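Local coordinates for CBS domain protein (Porphyromonas gingivalis, PDB 2NQW), which is of unknown function but is a membrane protein that possibly binds flavin adenine dinucleotide, represented here by its transporter-associated (CorC_HlyC) domain, at residues Y17-K22 with S26-Y31; E36-E41 with E70-Q75; G43-T48 with F53-Q58; F74-T77 with R83-E86. One frame throughout, in Å; residues are numbered along the deposited sequence.

All four interactions lie within the transporter-associated domain, where short helices cover an antiparallel sheet. Interaction 1 closes first; interaction 2 then spans a long loop with interaction 3 nested inside it, and interaction 4 starts on the strand where interaction 2 ends. Interaction 1 seats helix 25-32 on strand 17-20; about 12 Å away, centre to centre, interaction 2 joins a turn to strand 72-79. Val28 and Phe39 touch between the two. Interactions 2 and 4 share Phe74 and Gln75, with centres about 15 Å apart. Phe53 of helix 49-57 links interaction 3 to both, packing on Phe74 and Val76, so one continuous core joins helices and sheet.

Interaction 1. Residues Y17-K22 with S26-Y31; sequences YLFEGK and SDVRHY
The ring of Phe19 leaves strand 17-20 toward helix 25-32 and meets Val28 through one corner. Phe19 CD1 lies 4.0 Å from Val28 CG2, and Phe19 CE1 is 4.1 Å from both Val28 CG2 and Val28 CA, so the ring reaches the helix backbone as well as the methyl. The two side chains cross obliquely. Val28 CG1 stands anti to the backbone N (chi1 177°), which puts CG2 beside that nitrogen and against the phenyl ring. Tyr31, one helical turn on, comes in at the ring's edge, near its plane, with Tyr31 CB 4.3 Å from Phe19 CZ. This is the packing of a helix on an antiparallel sheet, strand and helix following each other through a short connection at residues 21-24. Beyond CB the Tyr31 side chain turns away from the strand; His30 CD2 sits 3.5 Å above the centre of one face of the Tyr31 ring. Phe9, from the edge strand 9-11, stacks on Phe19 and also meets the Tyr31 ring. Ile89 of strand 84-89 touches both Phe19 and Val28, extending the apolar seam to the next strand of the sheet.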
loop_
_atom_site.group_PDB
_atom_site.type_symbol
_atom_site.label_atom_id
_atom_site.label_comp_id
_atom_site.label_asym_id
_atom_site.label_seq_id
_atom_site.Cartn_x
_atom_site.Cartn_y
_atom_site.Cartn_z
ATOM N N TYR A 17 -9.141 -3.309 0.205
ATOM C CA TYR A 17 -9.175 -1.861 0.312
ATOM C C TYR A 17 -8.511 -1.256 -0.901
ATOM O O TYR A 17 -7.581 -1.823 -1.449
ATOM C CB TYR A 17 -8.415 -1.391 1.584
ATOM C CG TYR A 17 -8.942 -2.064 2.819
ATOM C CD1 TYR A 17 -10.141 -1.642 3.400
ATOM C CD2 TYR A 17 -8.295 -3.169 3.343
ATOM C CE1 TYR A 17 -10.667 -2.287 4.512
ATOM C CE2 TYR A 17 -8.816 -3.852 4.436
ATOM C CZ TYR A 17 -10.004 -3.401 5.009
ATOM O OH TYR A 17 -10.539 -4.040 6.119
ATOM N N LEU A 18 -8.946 -0.067 -1.267
ATOM C CA LEU A 18 -8.208 0.747 -2.260
ATOM C C LEU A 18 -7.740 2.010 -1.555
ATOM O O LEU A 18 -8.568 2.713 -0.941
ATOM C CB LEU A 18 -9.090 1.123 -3.440
ATOM C CG LEU A 18 -9.582 -0.034 -4.270
ATOM C CD1 LEU A 18 -10.598 0.454 -5.318
ATOM C CD2 LEU A 18 -8.381 -0.672 -4.998
ATOM N N PHE A 19 -6.429 2.285 -1.620
ATOM C CA PHE A 19 -5.858 3.493 -0.998
ATOM C C PHE A 19 -5.215 4.369 -2.047
ATOM O O PHE A 19 -4.567 3.859 -2.986
ATOM C CB PHE A 19 -4.758 3.100 0.006
ATOM C CG PHE A 19 -5.270 2.837 1.394
ATOM C CD1 PHE A 19 -5.231 3.847 2.357
ATOM C CD2 PHE A 19 -5.828 1.612 1.731
ATOM C CE1 PHE A 19 -5.740 3.621 3.665
ATOM C CE2 PHE A 19 -6.337 1.382 3.014
ATOM C CZ PHE A 19 -6.278 2.396 3.981
ATOM N N GLU A 20 -5.273 5.675 -1.828
ATOM C CA GLU A 20 -4.430 6.590 -2.589
ATOM C C GLU A 20 -2.961 6.221 -2.350
ATOM O O GLU A 20 -2.554 5.954 -1.208
ATOM C CB GLU A 20 -4.693 8.039 -2.151
ATOM C CG GLU A 20 -6.098 8.500 -2.468
ATOM C CD GLU A 20 -6.417 9.901 -1.942
ATOM O OE1 GLU A 20 -5.660 10.453 -1.123
ATOM O OE2 GLU A 20 -7.488 10.423 -2.329
ATOM N N GLY A 21 -2.140 6.267 -3.406
ATOM C CA GLY A 21 -0.731 5.881 -3.239
ATOM C C GLY A 21 0.033 6.787 -2.285
ATOM O O GLY A 21 0.948 6.337 -1.585
ATOM N N LYS A 22 -0.344 8.063 -2.236
ATOM C CA LYS A 22 0.358 9.010 -1.383
ATOM C C LYS A 22 0.010 8.883 0.087
ATOM O O LYS A 22 0.588 9.605 0.927
ATOM C CB LYS A 22 0.044 10.446 -1.819
ATOM C CG LYS A 22 -1.359 10.903 -1.387
ATOM C CD LYS A 22 -1.635 12.374 -1.726
ATOM C CE LYS A 22 -3.036 12.746 -1.300
ATOM N NZ LYS A 22 -3.242 12.570 0.156
ATOM N N SER A 26 1.586 5.831 8.309
ATOM C CA SER A 26 0.876 6.201 9.556
ATOM C C SER A 26 -0.623 6.147 9.355
ATOM O O SER A 26 -1.353 5.548 10.154
ATOM C CB SER A 26 1.273 7.623 9.992
ATOM O OG SER A 26 2.493 7.551 10.716
ATOM N N ASP A 27 -1.092 6.808 8.301
ATOM C CA ASP A 27 -2.522 6.888 8.050
ATOM C C ASP A 27 -3.093 5.541 7.626
ATOM O O ASP A 27 -4.227 5.229 7.973
ATOM C CB ASP A 27 -2.865 7.970 7.041
ATOM C CG ASP A 27 -2.753 9.373 7.644
ATOM O OD1 ASP A 27 -2.539 9.506 8.886
ATOM O OD2 ASP A 27 -2.856 10.331 6.861
ATOM N N VAL A 28 -2.336 4.732 6.880
ATOM C CA VAL A 28 -2.817 3.381 6.586
ATOM C C VAL A 28 -3.014 2.598 7.898
ATOM O O VAL A 28 -4.047 1.924 8.081
ATOM C CB VAL A 28 -1.856 2.605 5.639
ATOM C CG1 VAL A 28 -2.339 1.179 5.419
ATOM C CG2 VAL A 28 -1.737 3.325 4.261
ATOM N N ARG A 29 -2.038 2.653 8.805
ATOM C CA ARG A 29 -2.180 1.937 10.063
ATOM C C ARG A 29 -3.343 2.476 10.864
ATOM O O ARG A 29 -4.067 1.714 11.511
ATOM C CB ARG A 29 -0.891 2.024 10.893
ATOM C CG ARG A 29 0.303 1.299 10.247
ATOM C CD ARG A 29 1.458 1.138 11.235
ATOM N NE ARG A 29 1.969 2.440 11.641
ATOM C CZ ARG A 29 2.950 3.125 11.059
ATOM N NH1 ARG A 29 3.665 2.608 10.056
ATOM N NH2 ARG A 29 3.253 4.354 11.509
ATOM N N HIS A 30 -3.551 3.797 10.810
ATOM C CA HIS A 30 -4.697 4.427 11.503
ATOM C C HIS A 30 -6.021 3.880 10.965
ATOM O O HIS A 30 -6.871 3.406 11.737
ATOM C CB HIS A 30 -4.640 5.943 11.293
ATOM C CG HIS A 30 -5.857 6.672 11.746
ATOM N ND1 HIS A 30 -6.087 6.952 13.072
ATOM C CD2 HIS A 30 -6.937 7.113 11.060
ATOM C CE1 HIS A 30 -7.257 7.571 13.181
ATOM N NE2 HIS A 30 -7.795 7.683 11.973
ATOM N N TYR A 31 -6.204 3.922 9.641
ATOM C CA TYR A 31 -7.500 3.555 9.070
ATOM C C TYR A 31 -7.733 2.044 9.087
ATOM O O TYR A 31 -8.899 1.623 9.109
ATOM C CB TYR A 31 -7.634 4.102 7.633
ATOM C CG TYR A 31 -7.903 5.597 7.654
ATOM C CD1 TYR A 31 -9.060 6.113 8.260
ATOM C CD2 TYR A 31 -6.994 6.503 7.101
ATOM C CE1 TYR A 31 -9.323 7.480 8.304
ATOM C CE2 TYR A 31 -7.257 7.898 7.150
ATOM C CZ TYR A 31 -8.422 8.347 7.748
ATOM O OH TYR A 31 -8.691 9.693 7.777
#

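Interaction 2. Residues E36-E41 with E70-Q75; sequences ENAFGE and EPFRFQ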
loop_
_atom_site.group_PDB
_atom_site.type_symbol
_atom_site.label_atom_id
_atom_site.label_comp_id
_atom_site.label_asym_id
_atom_site.label_seq_id
_atom_site.Cartn_x
_atom_site.Cartn_y
_atom_site.Cartn_z
ATOM N N GLU A 36 1.819 -0.842 15.310
ATOM C CA GLU A 36 2.862 0.058 14.847
ATOM C C GLU A 36 3.887 -0.611 13.962
ATOM O O GLU A 36 4.468 0.046 13.102
ATOM C CB GLU A 36 3.582 0.667 16.056
ATOM C CG GLU A 36 2.852 1.789 16.666
ATOM C CD GLU A 36 3.697 2.416 17.760
ATOM O OE1 GLU A 36 4.088 1.684 18.706
ATOM O OE2 GLU A 36 3.967 3.636 17.657
ATOM N N ASN A 37 4.120 -1.905 14.195
ATOM C CA ASN A 37 5.134 -2.631 13.436
ATOM C C ASN A 37 4.584 -3.359 12.233
ATOM O O ASN A 37 5.272 -4.207 11.672
ATOM C CB ASN A 37 5.881 -3.620 14.343
ATOM C CG ASN A 37 5.040 -4.786 14.760
ATOM O OD1 ASN A 37 3.811 -4.750 14.707
ATOM N ND2 ASN A 37 5.709 -5.884 15.154
ATOM N N ALA A 38 3.382 -3.029 11.772
ATOM C CA ALA A 38 2.753 -3.778 10.694
ATOM C C ALA A 38 3.644 -3.862 9.446
ATOM O O ALA A 38 3.653 -4.884 8.755
ATOM C CB ALA A 38 1.403 -3.140 10.315
ATOM N N PHE A 39 4.346 -2.763 9.122
ATOM C CA PHE A 39 5.160 -2.725 7.894
ATOM C C PHE A 39 6.651 -2.849 8.193
ATOM O O PHE A 39 7.484 -2.701 7.280
ATOM C CB PHE A 39 4.815 -1.463 7.077
ATOM C CG PHE A 39 3.341 -1.353 6.771
ATOM C CD1 PHE A 39 2.675 -2.386 6.112
ATOM C CD2 PHE A 39 2.635 -0.223 7.155
ATOM C CE1 PHE A 39 1.303 -2.282 5.832
ATOM C CE2 PHE A 39 1.267 -0.112 6.879
ATOM C CZ PHE A 39 0.594 -1.134 6.229
ATOM N N GLY A 40 6.951 -3.142 9.455
ATOM C CA GLY A 40 8.297 -3.607 9.820
ATOM C C GLY A 40 9.430 -2.641 9.557
ATOM O O GLY A 40 9.241 -1.435 9.364
ATOM N N GLU A 41 10.653 -3.165 9.536
ATOM C CA GLU A 41 11.817 -2.314 9.328
ATOM C C GLU A 41 11.797 -1.682 7.950
ATOM O O GLU A 41 12.222 -0.538 7.787
ATOM C CB GLU A 41 13.117 -3.109 9.511
ATOM C CG GLU A 41 13.365 -3.510 10.926
ATOM C CD GLU A 41 14.727 -4.165 11.110
ATOM O OE1 GLU A 41 15.782 -3.506 10.919
ATOM O OE2 GLU A 41 14.765 -5.352 11.445
ATOM N N GLU A 70 4.374 -9.774 4.274
ATOM C CA GLU A 70 3.367 -10.595 4.946
ATOM C C GLU A 70 2.892 -9.902 6.231
ATOM O O GLU A 70 3.710 -9.398 6.999
ATOM C CB GLU A 70 3.912 -11.984 5.270
ATOM C CG GLU A 70 4.052 -12.908 4.064
ATOM C CD GLU A 70 2.738 -13.454 3.551
ATOM O OE1 GLU A 70 1.683 -13.126 4.106
ATOM O OE2 GLU A 70 2.755 -14.285 2.615
ATOM N N PRO A 71 1.576 -9.933 6.517
ATOM C CA PRO A 71 0.501 -10.654 5.832
ATOM C C PRO A 71 -0.138 -9.871 4.690
ATOM O O PRO A 71 -1.190 -10.285 4.210
ATOM C CB PRO A 71 -0.520 -10.852 6.955
ATOM C CG PRO A 71 -0.394 -9.564 7.743
ATOM C CD PRO A 71 1.117 -9.320 7.784
ATOM N N PHE A 72 0.478 -8.768 4.266
ATOM C CA PHE A 72 -0.143 -7.889 3.267
ATOM C C PHE A 72 0.283 -8.233 1.859
ATOM O O PHE A 72 1.435 -8.596 1.608
ATOM C CB PHE A 72 0.261 -6.428 3.576
ATOM C CG PHE A 72 -0.106 -6.000 4.973
ATOM C CD1 PHE A 72 0.867 -5.920 5.952
ATOM C CD2 PHE A 72 -1.425 -5.771 5.326
ATOM C CE1 PHE A 72 0.530 -5.572 7.249
ATOM C CE2 PHE A 72 -1.775 -5.431 6.648
ATOM C CZ PHE A 72 -0.804 -5.336 7.608
ATOM N N ARG A 73 -0.642 -8.040 0.938
ATOM C CA ARG A 73 -0.334 -8.089 -0.482
ATOM C C ARG A 73 -0.873 -6.805 -1.102
ATOM O O ARG A 73 -2.015 -6.389 -0.812
ATOM C CB ARG A 73 -0.999 -9.305 -1.140
ATOM C CG ARG A 73 -0.638 -9.459 -2.613
ATOM C CD ARG A 73 -1.386 -10.700 -3.227
ATOM N NE ARG A 73 -1.062 -10.861 -4.648
ATOM C CZ ARG A 73 0.049 -11.438 -5.090
ATOM N NH1 ARG A 73 0.921 -11.928 -4.212
ATOM N NH2 ARG A 73 0.286 -11.520 -6.406
ATOM N N PHE A 74 -0.047 -6.188 -1.942
ATOM C CA PHE A 74 -0.364 -4.897 -2.551
ATOM C C PHE A 74 -0.385 -5.033 -4.058
ATOM O O PHE A 74 0.392 -5.819 -4.625
ATOM C CB PHE A 74 0.777 -3.913 -2.235
ATOM C CG PHE A 74 1.069 -3.767 -0.756
ATOM C CD1 PHE A 74 0.153 -3.148 0.082
ATOM C CD2 PHE A 74 2.244 -4.254 -0.191
ATOM C CE1 PHE A 74 0.399 -3.025 1.441
ATOM C CE2 PHE A 74 2.503 -4.116 1.196
ATOM C CZ PHE A 74 1.570 -3.469 1.993
ATOM N N GLN A 75 -1.259 -4.283 -4.722
ATOM C CA GLN A 75 -1.251 -4.274 -6.175
ATOM C C GLN A 75 -1.435 -2.821 -6.644
ATOM O O GLN A 75 -2.290 -2.084 -6.130
ATOM C CB GLN A 75 -2.403 -5.126 -6.719
ATOM C CG GLN A 75 -2.502 -5.152 -8.259
ATOM C CD GLN A 75 -3.622 -6.081 -8.696
ATOM O OE1 GLN A 75 -3.905 -7.077 -8.021
ATOM N NE2 GLN A 75 -4.207 -5.811 -9.836
HETATM O O HOH W 1 3.826 -7.568 9.128
#
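Phe39, the third residue of a type I beta turn (Asn37 to Gly40), packs against Phe72 and Phe74 of strand 72-79, forming an aromatic cluster in the core where the helical layer meets the antiparallel sheet. The turn is closed by Gly40 N to Asn37 O. Among the rings, Phe39 and Phe72 are tilted by 51°, neither stacked nor edge-to-face. Phe39 CG lies beside the backbone N (chi1 -55°), which carries CE1 to both partner rings. Phe39 CE1 stands over one face of Phe72, toward its rim, and is 3.7 Å from Phe72 CE1; Pro71 CG covers the opposite face, so the Phe72 ring is held from both sides. Phe39 CE1 also meets the edge of Phe74, 4.0 Å from Phe74 CZ. Leu52 of helix 49-57 touches both Phe39 and Phe74. Ala38, the residue before Phe39, adds its methyl: Ala38 CB is 4.0 Å from Phe72 CE1. Backbone oxygens supply the polar side. Ala38 O lies at the edge of the Phe72 ring, near its plane, and is 3.5 Å from Phe72 CE1. One water gives a hydrogen to each segment, with its oxygen 2.7 Å from Ala38 O and 2.8 Å from Glu70 O.

Interaction 3. Residues G43-T48 with F53-Q58; sequences GDEVDT and FLEIKQ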
loop_
_atom_site.group_PDB
_atom_site.type_symbol
_atom_site.label_atom_id
_atom_site.label_comp_id
_atom_site.label_asym_id
_atom_site.label_seq_id
_atom_site.Cartn_x
_atom_site.Cartn_y
_atom_site.Cartn_z
ATOM N N GLY A 43 9.201 -0.713 6.276
ATOM C CA GLY A 43 8.276 0.417 6.324
ATOM C C GLY A 43 8.867 1.602 7.047
ATOM O O GLY A 43 8.508 2.746 6.773
ATOM N N ASP A 44 9.779 1.360 7.987
ATOM C CA ASP A 44 10.390 2.454 8.732
ATOM C C ASP A 44 11.284 3.308 7.831
ATOM O O ASP A 44 11.667 4.399 8.206
ATOM C CB ASP A 44 11.250 1.893 9.868
ATOM C CG ASP A 44 10.443 1.348 11.020
ATOM O OD1 ASP A 44 9.224 1.617 11.124
ATOM O OD2 ASP A 44 11.071 0.639 11.865
ATOM N N GLU A 45 11.637 2.809 6.656
ATOM C CA GLU A 45 12.524 3.523 5.737
ATOM C C GLU A 45 11.796 4.478 4.815
ATOM O O GLU A 45 12.450 5.224 4.060
ATOM C CB GLU A 45 13.263 2.487 4.862
ATOM C CG GLU A 45 14.187 1.583 5.714
ATOM C CD GLU A 45 14.713 0.304 5.058
ATOM O OE1 GLU A 45 14.426 0.055 3.869
ATOM O OE2 GLU A 45 15.401 -0.463 5.785
ATOM N N VAL A 46 10.460 4.467 4.853
ATOM C CA VAL A 46 9.679 5.247 3.892
ATOM C C VAL A 46 8.502 5.909 4.582
ATOM O O VAL A 46 8.196 5.608 5.745
ATOM C CB VAL A 46 9.161 4.330 2.733
ATOM C CG1 VAL A 46 10.317 3.736 1.942
ATOM C CG2 VAL A 46 8.229 3.245 3.316
ATOM N N ASP A 47 7.822 6.788 3.855
ATOM C CA ASP A 47 6.728 7.568 4.424
ATOM C C ASP A 47 5.331 7.203 3.937
ATOM O O ASP A 47 4.349 7.499 4.621
ATOM C CB ASP A 47 6.920 9.079 4.160
ATOM C CG ASP A 47 5.882 9.912 4.866
ATOM O OD1 ASP A 47 5.724 9.696 6.084
ATOM O OD2 ASP A 47 5.211 10.741 4.210
ATOM N N THR A 48 5.233 6.627 2.745
ATOM C CA THR A 48 3.921 6.421 2.130
ATOM C C THR A 48 3.718 4.995 1.642
ATOM O O THR A 48 4.677 4.230 1.543
ATOM C CB THR A 48 3.694 7.367 0.929
ATOM O OG1 THR A 48 4.605 6.965 -0.097
ATOM C CG2 THR A 48 3.916 8.862 1.314
ATOM N N PHE A 53 5.785 0.226 -1.499
ATOM C CA PHE A 53 5.800 -0.591 -2.706
ATOM C C PHE A 53 7.147 -0.483 -3.399
ATOM O O PHE A 53 7.748 -1.517 -3.775
ATOM C CB PHE A 53 4.646 -0.130 -3.624
ATOM C CG PHE A 53 4.301 -1.163 -4.673
ATOM C CD1 PHE A 53 3.243 -2.044 -4.443
ATOM C CD2 PHE A 53 5.013 -1.263 -5.879
ATOM C CE1 PHE A 53 2.913 -3.034 -5.365
ATOM C CE2 PHE A 53 4.706 -2.255 -6.791
ATOM C CZ PHE A 53 3.663 -3.133 -6.530
ATOM N N LEU A 54 7.646 0.757 -3.558
ATOM C CA LEU A 54 8.948 0.948 -4.216
ATOM C C LEU A 54 10.084 0.323 -3.412
ATOM O O LEU A 54 11.068 -0.169 -3.975
ATOM C CB LEU A 54 9.245 2.445 -4.396
ATOM C CG LEU A 54 8.277 3.207 -5.291
ATOM C CD1 LEU A 54 8.650 4.674 -5.352
ATOM C CD2 LEU A 54 8.247 2.604 -6.713
ATOM N N GLU A 55 9.986 0.378 -2.087
ATOM C CA GLU A 55 11.045 -0.177 -1.227
ATOM C C GLU A 55 11.093 -1.696 -1.350
ATOM O O GLU A 55 12.184 -2.299 -1.281
ATOM C CB GLU A 55 10.759 0.200 0.232
ATOM C CG GLU A 55 11.919 -0.037 1.180
ATOM C CD GLU A 55 13.051 0.947 1.063
ATOM O OE1 GLU A 55 12.927 1.993 0.430
ATOM O OE2 GLU A 55 14.099 0.697 1.705
ATOM N N ILE A 56 9.920 -2.323 -1.519
ATOM C CA ILE A 56 9.893 -3.772 -1.719
ATOM C C ILE A 56 10.415 -4.170 -3.106
ATOM O O ILE A 56 11.208 -5.118 -3.244
ATOM C CB ILE A 56 8.468 -4.345 -1.504
ATOM C CG1 ILE A 56 8.002 -4.134 -0.049
ATOM C CG2 ILE A 56 8.375 -5.809 -1.884
ATOM C CD1 ILE A 56 6.480 -4.291 0.112
ATOM N N LYS A 57 9.961 -3.459 -4.138
ATOM C CA LYS A 57 10.190 -3.914 -5.515
ATOM C C LYS A 57 11.467 -3.364 -6.150
ATOM O O LYS A 57 12.011 -3.991 -7.046
ATOM C CB LYS A 57 8.971 -3.613 -6.394
ATOM C CG LYS A 57 7.720 -4.354 -5.930
ATOM C CD LYS A 57 7.810 -5.889 -6.096
ATOM C CE LYS A 57 7.871 -6.370 -7.543
ATOM N NZ LYS A 57 6.653 -5.962 -8.302
ATOM N N GLN A 58 11.900 -2.195 -5.698
ATOM C CA GLN A 58 13.176 -1.621 -6.128
ATOM C C GLN A 58 13.288 -1.496 -7.645
ATOM O O GLN A 58 14.334 -1.787 -8.245
ATOM C CB GLN A 58 14.316 -2.423 -5.516
ATOM C CG GLN A 58 14.385 -2.157 -4.006
ATOM C CD GLN A 58 14.997 -0.799 -3.731
ATOM O OE1 GLN A 58 16.163 -0.614 -3.979
ATOM N NE2 GLN A 58 14.166 0.197 -3.298
#
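The loop between helix 40-43 and helix 49-57 folds back along the second helix, bringing Glu45 and Val46 against Glu55 in the connection between two consecutive short helices. A type I beta turn from Gly43 to Val46 reverses the chain, closed by Val46 N to Gly43 O at 3.2 Å. Val46 points its side chain at the helix: its CG1 lies 3.5 Å from Glu55 OE1 and 4.0 Å from Glu55 CB. Glu55 reaches the loop with CG anti to its backbone N (chi1 -167°) and a bend at the next bond, which carries its stem across the Val46 CG1 methyl at a slant. The Glu45 chain crosses that of Glu55 at about a right angle. The modelled approach of their carboxylates is too close to be trusted, so the placement of the ends is doubtful. Both ends of helix 49-57 carry polar side chains. Thr48 is the N-cap, its OG1 hydrogen-bonded to Gly51 N. At the other end Gln58 turns to positive phi, and its backbone N donates to Leu54 O at 2.8 Å; in the conformer given, Gln58 NE2 also donates to Leu54 O, at 3.2 Å and from the opposite face of the carbonyl plane. The contact is at the surface. Beneath it, Leu42 of helix 40-43 touches Glu55 and Ile56, while Phe53 and Ile56 pack on strands 66-69 and 72-79.

Interaction 4. Residues F74-T77 with R83-E86; sequences FQVT and RIIE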
loop_
_atom_site.group_PDB
_atom_site.type_symbol
_atom_site.label_atom_id
_atom_site.label_comp_id
_atom_site.label_asym_id
_atom_site.label_seq_id
_atom_site.Cartn_x
_atom_site.Cartn_y
_atom_site.Cartn_z
ATOM N N PHE A 74 -0.047 -6.188 -1.942
ATOM C CA PHE A 74 -0.364 -4.897 -2.551
ATOM C C PHE A 74 -0.385 -5.033 -4.058
ATOM O O PHE A 74 0.392 -5.819 -4.625
ATOM C CB PHE A 74 0.777 -3.913 -2.235
ATOM C CG PHE A 74 1.069 -3.767 -0.756
ATOM C CD1 PHE A 74 0.153 -3.148 0.082
ATOM C CD2 PHE A 74 2.244 -4.254 -0.191
ATOM C CE1 PHE A 74 0.399 -3.025 1.441
ATOM C CE2 PHE A 74 2.503 -4.116 1.196
ATOM C CZ PHE A 74 1.570 -3.469 1.993
ATOM N N GLN A 75 -1.259 -4.283 -4.722
ATOM C CA GLN A 75 -1.251 -4.274 -6.175
ATOM C C GLN A 75 -1.435 -2.821 -6.644
ATOM O O GLN A 75 -2.290 -2.084 -6.130
ATOM C CB GLN A 75 -2.403 -5.126 -6.719
ATOM C CG GLN A 75 -2.502 -5.152 -8.259
ATOM C CD GLN A 75 -3.622 -6.081 -8.696
ATOM O OE1 GLN A 75 -3.905 -7.077 -8.021
ATOM N NE2 GLN A 75 -4.207 -5.811 -9.836
ATOM N N VAL A 76 -0.616 -2.412 -7.626
ATOM C CA VAL A 76 -0.797 -1.064 -8.208
ATOM C C VAL A 76 -2.000 -1.161 -9.133
ATOM O O VAL A 76 -1.932 -1.841 -10.157
ATOM C CB VAL A 76 0.447 -0.610 -8.996
ATOM C CG1 VAL A 76 0.180 0.703 -9.723
ATOM C CG2 VAL A 76 1.597 -0.448 -8.040
ATOM N N THR A 77 -3.086 -0.458 -8.787
ATOM C CA THR A 77 -4.285 -0.537 -9.624
ATOM C C THR A 77 -4.418 0.667 -10.560
ATOM O O THR A 77 -5.082 0.553 -11.585
ATOM C CB THR A 77 -5.541 -0.642 -8.754
ATOM O OG1 THR A 77 -5.520 0.429 -7.800
ATOM C CG2 THR A 77 -5.570 -2.022 -8.058
ATOM N N ARG A 83 3.312 8.325 -11.638
ATOM C CA ARG A 83 3.193 8.012 -10.195
ATOM C C ARG A 83 2.140 6.963 -9.936
ATOM O O ARG A 83 1.103 6.955 -10.621
ATOM C CB ARG A 83 2.809 9.283 -9.384
ATOM C CG ARG A 83 3.630 10.523 -9.699
ATOM C CD ARG A 83 5.102 10.326 -9.385
ATOM N NE ARG A 83 5.809 11.603 -9.358
ATOM C CZ ARG A 83 5.941 12.387 -8.287
ATOM N NH1 ARG A 83 5.435 12.038 -7.111
ATOM N NH2 ARG A 83 6.600 13.533 -8.393
ATOM N N ILE A 84 2.397 6.131 -8.921
ATOM C CA ILE A 84 1.342 5.276 -8.385
ATOM C C ILE A 84 0.292 6.136 -7.707
ATOM O O ILE A 84 0.619 6.875 -6.768
ATOM C CB ILE A 84 1.933 4.333 -7.323
ATOM C CG1 ILE A 84 2.927 3.347 -7.966
ATOM C CG2 ILE A 84 0.793 3.557 -6.650
ATOM C CD1 ILE A 84 3.793 2.614 -6.909
ATOM N N ILE A 85 -0.953 6.059 -8.174
ATOM C CA ILE A 85 -2.027 6.836 -7.567
ATOM C C ILE A 85 -3.034 5.976 -6.795
ATOM O O ILE A 85 -3.736 6.528 -5.951
ATOM C CB ILE A 85 -2.694 7.782 -8.545
ATOM C CG1 ILE A 85 -3.489 7.038 -9.602
ATOM C CG2 ILE A 85 -1.656 8.752 -9.154
ATOM C CD1 ILE A 85 -4.205 8.000 -10.623
ATOM N N GLU A 86 -3.091 4.662 -7.046
ATOM C CA GLU A 86 -3.963 3.821 -6.223
ATOM C C GLU A 86 -3.300 2.470 -6.048
ATOM O O GLU A 86 -2.763 1.902 -7.007
ATOM C CB GLU A 86 -5.317 3.632 -6.882
ATOM C CG GLU A 86 -6.351 2.917 -5.974
ATOM C CD GLU A 86 -7.665 2.774 -6.713
ATOM O OE1 GLU A 86 -7.714 1.983 -7.677
ATOM O OE2 GLU A 86 -8.656 3.441 -6.329
#
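Two hydrogen bonds tie Thr77 to Glu86, one through the backbone and one through the side chains. In the first, Thr77 N donates to Glu86 O over 3.0 Å, with an N-H...O angle of 152°. In the second, Thr77 OG1 donates to Glu86 OE1 at 2.7 Å; Glu86 OE1 receives it on its anti lone pair, turned away from the other carboxylate oxygen. The hydroxyl gets there because Thr77 OG1 lies between its backbone N and carbonyl carbon (chi1 52°), over the stem of Glu86: Thr77 OG1 is 3.2 Å from Glu86 CG. Glu86 OE1 accepts from Gln78 NE2 as well, so two neighbouring residues of the partner strand grip a single carboxylate oxygen, which probably restrains rotation of the carboxylate.

Apolar contact lies next to these bonds. Val76 and Ile84 cross at about a right angle, the tip of the isoleucine meeting one valine branch, with Val76 CG2 3.9 Å from Ile84 CD1 and 4.0 Å from Ile84 CG1. Phe53 of helix 49-57 packs against both residues, joining this pair to the core under the sheet. Ile85 points away from strand 72-79, and its backbone O takes a probable hydrogen bond from Gly21 N, in line with strand 17-20 on the other flank.

The short segments 74-77 and 84-86 run 100° apart, although the whole strands are antiparallel neighbours, consistent with a bulge distorting this end of the hairpin of strands 72-79 and 84-89. Two consecutive residues, Ile85 and Glu86, stand opposite the single Gln78, which makes a classic beta bulge.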